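Local coordinates for polycomb protein Sfmbt (PDB 5J8Y), which pairs through its SAM domain with that of Polycomb protein Scm, a union that probably helps PhoRC bring PRC1 to Polycomb response elements, at residues D13-L18 against T29-K34; R19-T24 against S63-Q68. One frame throughout, in Å; residues are numbered along the deposited sequence.

How the contacts relate
Both contacts use helix 11-20 of the all-helical SAM domain. Contact 1 sets residues 13-18 against helix 27-32 in the buried interior, while contact 2 sets the end of that helix and the following turn against helix 56-71 nearer the surface. Their centres lie about 11 Å apart, and their segments alternate along the chain. Two links join them directly: a probable hydrogen bond of 2.7 Å from Cys23 N to Leu18 O, and packing of Phe17 CZ on Leu65 CG at 3.5 Å. Leu18 thus serves contact 1 with its side chain and the turn of contact 2 with its carbonyl. Of the four segments, 63-68 approaches Polycomb protein Scm, through Asp64.

Contact 1: residues D13-L18 against T29-K34; sequences DVSQFL and TFSRNK
Val14 and Leu18, one turn apart on helix 11-20, receive the aromatic ring of Phe30 from helix 27-32, a buried helix-to-helix packing in the core of the SAM domain. Both aliphatic side chains cross Phe30 at about a right angle, and both concentrate on the same ring corner. Val14 comes to the edge, with CG1 near the ring plane and 3.7 Å from Phe30 CD2. That methyl is brought forward by its first torsion, which sets CG1 opposite the backbone N (chi1 175°). Leu18 approaches obliquely, its CD1 reaching Phe30 CD2 at 3.5 Å and staying within 3.7 Å of Phe30 CG, so this one methyl touches both the root of the ring and its ortho carbon. Leu51 of helix 45-51 and Ile35 also touch Phe30, adding to its apolar surroundings. Were a serine to stand in place of Phe30, the ring would be gone and Val14 CG1 and Leu18 CD1 would probably face a gap between the two helices.

Beside this apolar group the backbones come nearest at Ser15 and Ser31, whose CA atoms are 7.2 Å apart. Ser15 OG lies 3.3 Å from Ser31 OG, and each hydroxyl makes a weak hydrogen bond to a carbonyl one turn earlier in its own helix, of Val11 and Cys27 respectively. Helix 27-32 then ends in a Schellman motif with Lys34, of positive phi, as C-prime residue; Ile35 N reaches back to Phe30 O, and Lys34 N bonds Ser31 O at 2.8 Å. Just before it, Thr29 O is gripped twice by Asn33, whose backbone N and side-chain ND2 arrive from opposite faces of the carbonyl plane; the Asn33 ND2 bond to Thr29 O measures 2.7 Å and is nearly straight at 165°.

Contact 2: residues R19-T24 against S63-Q68; sequences RVNDCT and SDLIAQ
The Schellman turn that closes helix 11-20 of the SAM domain brings Asn21 and Cys23 against Leu65 of the long helix 56-71. Asp22, with positive phi, is the C-prime residue of the motif, and its backbone N bonds Arg19 O at 3.2 Å. Asn21 and Cys23, which flank it in the chain, both point their CB atoms toward helix 56-71.

Leu65 meets them with its two methyl groups, and the contact is entirely one of packing. CD1 stands over the flat carboxamide of Asn21, almost directly above its carbon, with Leu65 CD1 and Asn21 CG 3.5 Å apart. Asn21 OD1 and ND2 are equally far from Leu65 CD1, at 3.8 Å each, as expected for a group centred on the amide rather than at one end. The other branch, Leu65 CD2, lies against Asn21 CB at 3.7 Å and looks on to the sulfur, Cys23 SG, at a looser 4.1 Å. Leu65 extends this fork outward because its CG is opposite the backbone N (chi1 175°). The polar end of Asn21 is tied back to helix 11-20: Asn21 ND2 gives a hydrogen bond to Phe17 O, one turn earlier, which helps to fix the rotation of the amide under the methyl.

The packing continues within the chain, Leu65 also lying on Phe17 and Cys23 on Leu18, both of helix 11-20. Next to Leu65 along the same helix, Ser63 OG is hydrogen-bonded to Lys45 NZ at the start of helix 45-51 and Asp64 packs on Leu44 of the Polycomb protein Scm chain, so that helix 56-71 touches helix 11-20 through Leu65 and the partner SAM domain through Asp64.

Contact 1: residues D13-L18 against T29-K34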
loop_
_atom_site.group_PDB
_atom_site.type_symbol
_atom_site.label_atom_id
_atom_site.label_comp_id
_atom_site.label_asym_id
_atom_site.label_seq_id
_atom_site.Cartn_x
_atom_site.Cartn_y
_atom_site.Cartn_z
ATOM N N ASP C 13 19.039 12.119 2.773
ATOM C CA ASP C 13 18.186 12.135 3.948
ATOM C C ASP C 13 16.957 11.191 3.707
ATOM O O ASP C 13 16.596 10.425 4.544
ATOM C CB ASP C 13 17.720 13.553 4.230
ATOM C CG ASP C 13 18.798 14.428 4.902
ATOM O OD1 ASP C 13 19.316 14.044 5.954
ATOM O OD2 ASP C 13 19.078 15.489 4.364
ATOM N N VAL C 14 16.370 11.256 2.521
ATOM C CA VAL C 14 15.209 10.444 2.163
ATOM C C VAL C 14 15.568 8.947 2.150
ATOM O O VAL C 14 14.801 8.107 2.562
ATOM C CB VAL C 14 14.615 10.914 0.813
ATOM C CG1 VAL C 14 13.487 10.023 0.363
ATOM C CG2 VAL C 14 14.128 12.360 0.903
ATOM N N SER C 15 16.765 8.629 1.700
ATOM C CA SER C 15 17.201 7.237 1.629
ATOM C C SER C 15 17.282 6.613 3.018
ATOM O O SER C 15 16.821 5.491 3.228
ATOM C CB SER C 15 18.558 7.133 0.930
ATOM O OG SER C 15 18.422 7.313 -0.469
ATOM N N GLN C 16 17.820 7.344 3.942
ATOM C CA GLN C 16 17.974 6.856 5.261
ATOM C C GLN C 16 16.639 6.736 5.919
ATOM O O GLN C 16 16.427 5.859 6.709
ATOM C CB GLN C 16 18.884 7.754 6.059
ATOM C CG GLN C 16 20.336 7.809 5.597
ATOM C CD GLN C 16 20.968 6.433 5.410
ATOM O OE1 GLN C 16 21.238 6.043 4.342
ATOM N NE2 GLN C 16 21.215 5.752 6.456
ATOM N N PHE C 17 15.746 7.630 5.600
ATOM C CA PHE C 17 14.418 7.583 6.209
ATOM C C PHE C 17 13.754 6.293 5.765
ATOM O O PHE C 17 13.224 5.564 6.530
ATOM C CB PHE C 17 13.634 8.780 5.792
ATOM C CG PHE C 17 12.210 8.702 6.113
ATOM C CD1 PHE C 17 11.780 8.798 7.405
ATOM C CD2 PHE C 17 11.296 8.542 5.115
ATOM C CE1 PHE C 17 10.456 8.746 7.685
ATOM C CE2 PHE C 17 9.965 8.472 5.400
ATOM C CZ PHE C 17 9.556 8.576 6.689
ATOM N N LEU C 18 13.806 6.055 4.487
ATOM C CA LEU C 18 13.285 4.826 3.911
ATOM C C LEU C 18 13.976 3.602 4.512
ATOM O O LEU C 18 13.360 2.550 4.667
ATOM C CB LEU C 18 13.463 4.838 2.390
ATOM C CG LEU C 18 12.555 5.787 1.607
ATOM C CD1 LEU C 18 13.166 6.132 0.261
ATOM C CD2 LEU C 18 11.179 5.168 1.418
ATOM N N THR C 29 15.479 3.785 -6.318
ATOM C CA THR C 29 14.535 4.455 -7.219
ATOM C C THR C 29 14.296 5.906 -6.798
ATOM O O THR C 29 14.227 6.813 -7.599
ATOM C CB THR C 29 13.189 3.736 -7.334
ATOM O OG1 THR C 29 13.400 2.337 -7.537
ATOM C CG2 THR C 29 12.467 4.263 -8.464
ATOM N N PHE C 30 14.208 6.080 -5.507
ATOM C CA PHE C 30 13.981 7.367 -4.939
ATOM C C PHE C 30 15.186 8.305 -5.240
ATOM O O PHE C 30 15.015 9.453 -5.565
ATOM C CB PHE C 30 13.679 7.228 -3.471
ATOM C CG PHE C 30 12.216 7.234 -3.159
ATOM C CD1 PHE C 30 11.382 6.392 -3.808
ATOM C CD2 PHE C 30 11.684 8.089 -2.225
ATOM C CE1 PHE C 30 10.026 6.400 -3.554
ATOM C CE2 PHE C 30 10.341 8.082 -1.959
ATOM C CZ PHE C 30 9.513 7.251 -2.629
ATOM N N SER C 31 16.390 7.775 -5.110
ATOM C CA SER C 31 17.643 8.488 -5.417
ATOM C C SER C 31 17.793 8.819 -6.851
ATOM O O SER C 31 18.083 9.923 -7.207
ATOM C CB SER C 31 18.825 7.661 -5.036
ATOM O OG SER C 31 18.969 7.652 -3.682
ATOM N N ARG C 32 17.504 7.855 -7.685
ATOM C CA ARG C 32 17.633 8.050 -9.099
ATOM C C ARG C 32 16.721 9.145 -9.533
ATOM O O ARG C 32 17.091 9.926 -10.352
ATOM C CB ARG C 32 17.286 6.790 -9.856
ATOM C CG ARG C 32 18.353 5.747 -9.950
ATOM C CD ARG C 32 17.810 4.621 -10.814
ATOM N NE ARG C 32 16.765 3.901 -10.140
ATOM C CZ ARG C 32 16.999 3.061 -9.154
ATOM N NH1 ARG C 32 18.205 2.835 -8.751
ATOM N NH2 ARG C 32 16.029 2.453 -8.580
ATOM N N ASN C 33 15.532 9.202 -8.982
ATOM C CA ASN C 33 14.624 10.267 -9.299
ATOM C C ASN C 33 14.787 11.528 -8.474
ATOM O O ASN C 33 13.989 12.441 -8.529
ATOM C CB ASN C 33 13.223 9.769 -9.162
ATOM C CG ASN C 33 12.884 8.808 -10.200
ATOM O OD1 ASN C 33 12.521 9.175 -11.298
ATOM N ND2 ASN C 33 13.024 7.557 -9.870
ATOM N N LYS C 34 15.837 11.564 -7.704
ATOM C CA LYS C 34 16.130 12.717 -6.933
ATOM C C LYS C 34 14.947 13.202 -6.153
ATOM O O LYS C 34 14.425 14.273 -6.337
ATOM C CB LYS C 34 16.716 13.789 -7.821
ATOM C CG LYS C 34 18.149 13.505 -8.219
ATOM C CD LYS C 34 18.801 14.667 -8.895
ATOM C CE LYS C 34 19.664 15.514 -7.966
ATOM N NZ LYS C 34 20.245 16.675 -8.705
#

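Contact 2: residues R19-T24 against S63-Q68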
loop_
_atom_site.group_PDB
_atom_site.type_symbol
_atom_site.label_atom_id
_atom_site.label_comp_id
_atom_site.label_asym_id
_atom_site.label_seq_id
_atom_site.Cartn_x
_atom_site.Cartn_y
_atom_site.Cartn_z
ATOM N N ARG C 19 15.255 3.716 4.830
ATOM C CA ARG C 19 16.000 2.594 5.382
ATOM C C ARG C 19 15.520 2.153 6.750
ATOM O O ARG C 19 15.277 0.990 6.983
ATOM C CB ARG C 19 17.490 2.914 5.464
ATOM C CG ARG C 19 18.334 1.678 5.423
ATOM C CD ARG C 19 19.817 1.959 5.237
ATOM N NE ARG C 19 20.215 2.054 3.843
ATOM C CZ ARG C 19 20.653 1.044 3.097
ATOM N NH1 ARG C 19 20.739 -0.185 3.561
ATOM N NH2 ARG C 19 21.012 1.287 1.857
ATOM N N VAL C 20 15.408 3.094 7.666
ATOM C CA VAL C 20 15.120 2.750 9.054
ATOM C C VAL C 20 13.652 2.375 9.245
ATOM O O VAL C 20 13.270 1.877 10.304
ATOM C CB VAL C 20 15.482 3.911 10.011
ATOM C CG1 VAL C 20 16.928 4.354 9.789
ATOM C CG2 VAL C 20 14.524 5.088 9.835
ATOM N N ASN C 21 12.837 2.621 8.222
ATOM C CA ASN C 21 11.421 2.266 8.262
ATOM C C ASN C 21 11.129 1.041 7.399
ATOM O O ASN C 21 10.013 0.857 6.916
ATOM C CB ASN C 21 10.560 3.449 7.816
ATOM C CG ASN C 21 10.560 4.578 8.825
ATOM O OD1 ASN C 21 10.035 4.434 9.929
ATOM N ND2 ASN C 21 11.145 5.709 8.452
ATOM N N ASP C 22 12.151 0.209 7.218
ATOM C CA ASP C 22 12.026 -1.057 6.498
ATOM C C ASP C 22 11.537 -0.880 5.061
ATOM O O ASP C 22 10.747 -1.685 4.568
ATOM C CB ASP C 22 11.082 -2.000 7.249
ATOM C CG ASP C 22 11.475 -2.182 8.702
ATOM O OD1 ASP C 22 12.371 -3.008 8.979
ATOM O OD2 ASP C 22 10.884 -1.505 9.569
ATOM N N CYS C 23 12.010 0.172 4.399
ATOM C CA CYS C 23 11.712 0.394 2.985
ATOM C C CYS C 23 13.008 0.513 2.188
ATOM O O CYS C 23 13.076 1.239 1.197
ATOM C CB CYS C 23 10.852 1.648 2.802
ATOM S SG CYS C 23 9.168 1.493 3.444
ATOM N N THR C 24 14.032 -0.154 2.677
ATOM C CA THR C 24 15.321 -0.185 2.031
ATOM C C THR C 24 15.225 -0.458 0.568
ATOM O O THR C 24 15.992 0.071 -0.172
ATOM C CB THR C 24 16.233 -1.226 2.611
ATOM O OG1 THR C 24 16.290 -1.102 4.013
ATOM C CG2 THR C 24 17.557 -1.134 2.061
ATOM N N SER C 63 3.001 5.820 1.043
ATOM C CA SER C 63 2.088 6.937 1.273
ATOM C C SER C 63 1.785 7.065 2.762
ATOM O O SER C 63 1.791 8.165 3.314
ATOM C CB SER C 63 0.790 6.755 0.485
ATOM O OG SER C 63 -0.096 7.841 0.712
ATOM N N ASP C 64 1.536 5.928 3.405
ATOM C CA ASP C 64 1.226 5.897 4.831
ATOM C C ASP C 64 2.401 6.395 5.662
ATOM O O ASP C 64 2.231 7.162 6.609
ATOM C CB ASP C 64 0.855 4.479 5.266
ATOM C CG ASP C 64 0.437 4.408 6.719
ATOM O OD1 ASP C 64 -0.446 5.197 7.123
ATOM O OD2 ASP C 64 0.994 3.571 7.459
ATOM N N LEU C 65 3.595 5.940 5.302
ATOM C CA LEU C 65 4.811 6.322 6.007
ATOM C C LEU C 65 5.043 7.831 5.937
ATOM O O LEU C 65 5.384 8.459 6.941
ATOM C CB LEU C 65 6.005 5.565 5.426
ATOM C CG LEU C 65 7.390 5.920 5.964
ATOM C CD1 LEU C 65 7.479 5.673 7.463
ATOM C CD2 LEU C 65 8.448 5.124 5.218
ATOM N N ILE C 66 4.834 8.422 4.779
ATOM C CA ILE C 66 5.005 9.856 4.588
ATOM C C ILE C 66 3.950 10.633 5.436
ATOM O O ILE C 66 4.246 11.574 6.104
ATOM C CB ILE C 66 4.904 10.260 3.109
ATOM C CG1 ILE C 66 6.022 9.693 2.276
ATOM C CG2 ILE C 66 4.968 11.741 2.945
ATOM C CD1 ILE C 66 5.823 9.850 0.804
ATOM N N ALA C 67 2.707 10.155 5.369
ATOM C CA ALA C 67 1.622 10.723 6.132
ATOM C C ALA C 67 1.990 10.713 7.602
ATOM O O ALA C 67 1.777 11.663 8.277
ATOM C CB ALA C 67 0.317 9.977 5.893
ATOM N N GLN C 68 2.554 9.615 8.074
ATOM C CA GLN C 68 2.954 9.497 9.462
ATOM C C GLN C 68 4.101 10.456 9.753
ATOM O O GLN C 68 4.208 11.014 10.825
ATOM C CB GLN C 68 3.365 8.072 9.797
ATOM C CG GLN C 68 3.535 7.782 11.283
ATOM C CD GLN C 68 2.224 7.645 12.037
ATOM O OE1 GLN C 68 1.147 7.712 11.460
ATOM N NE2 GLN C 68 2.323 7.447 13.343
#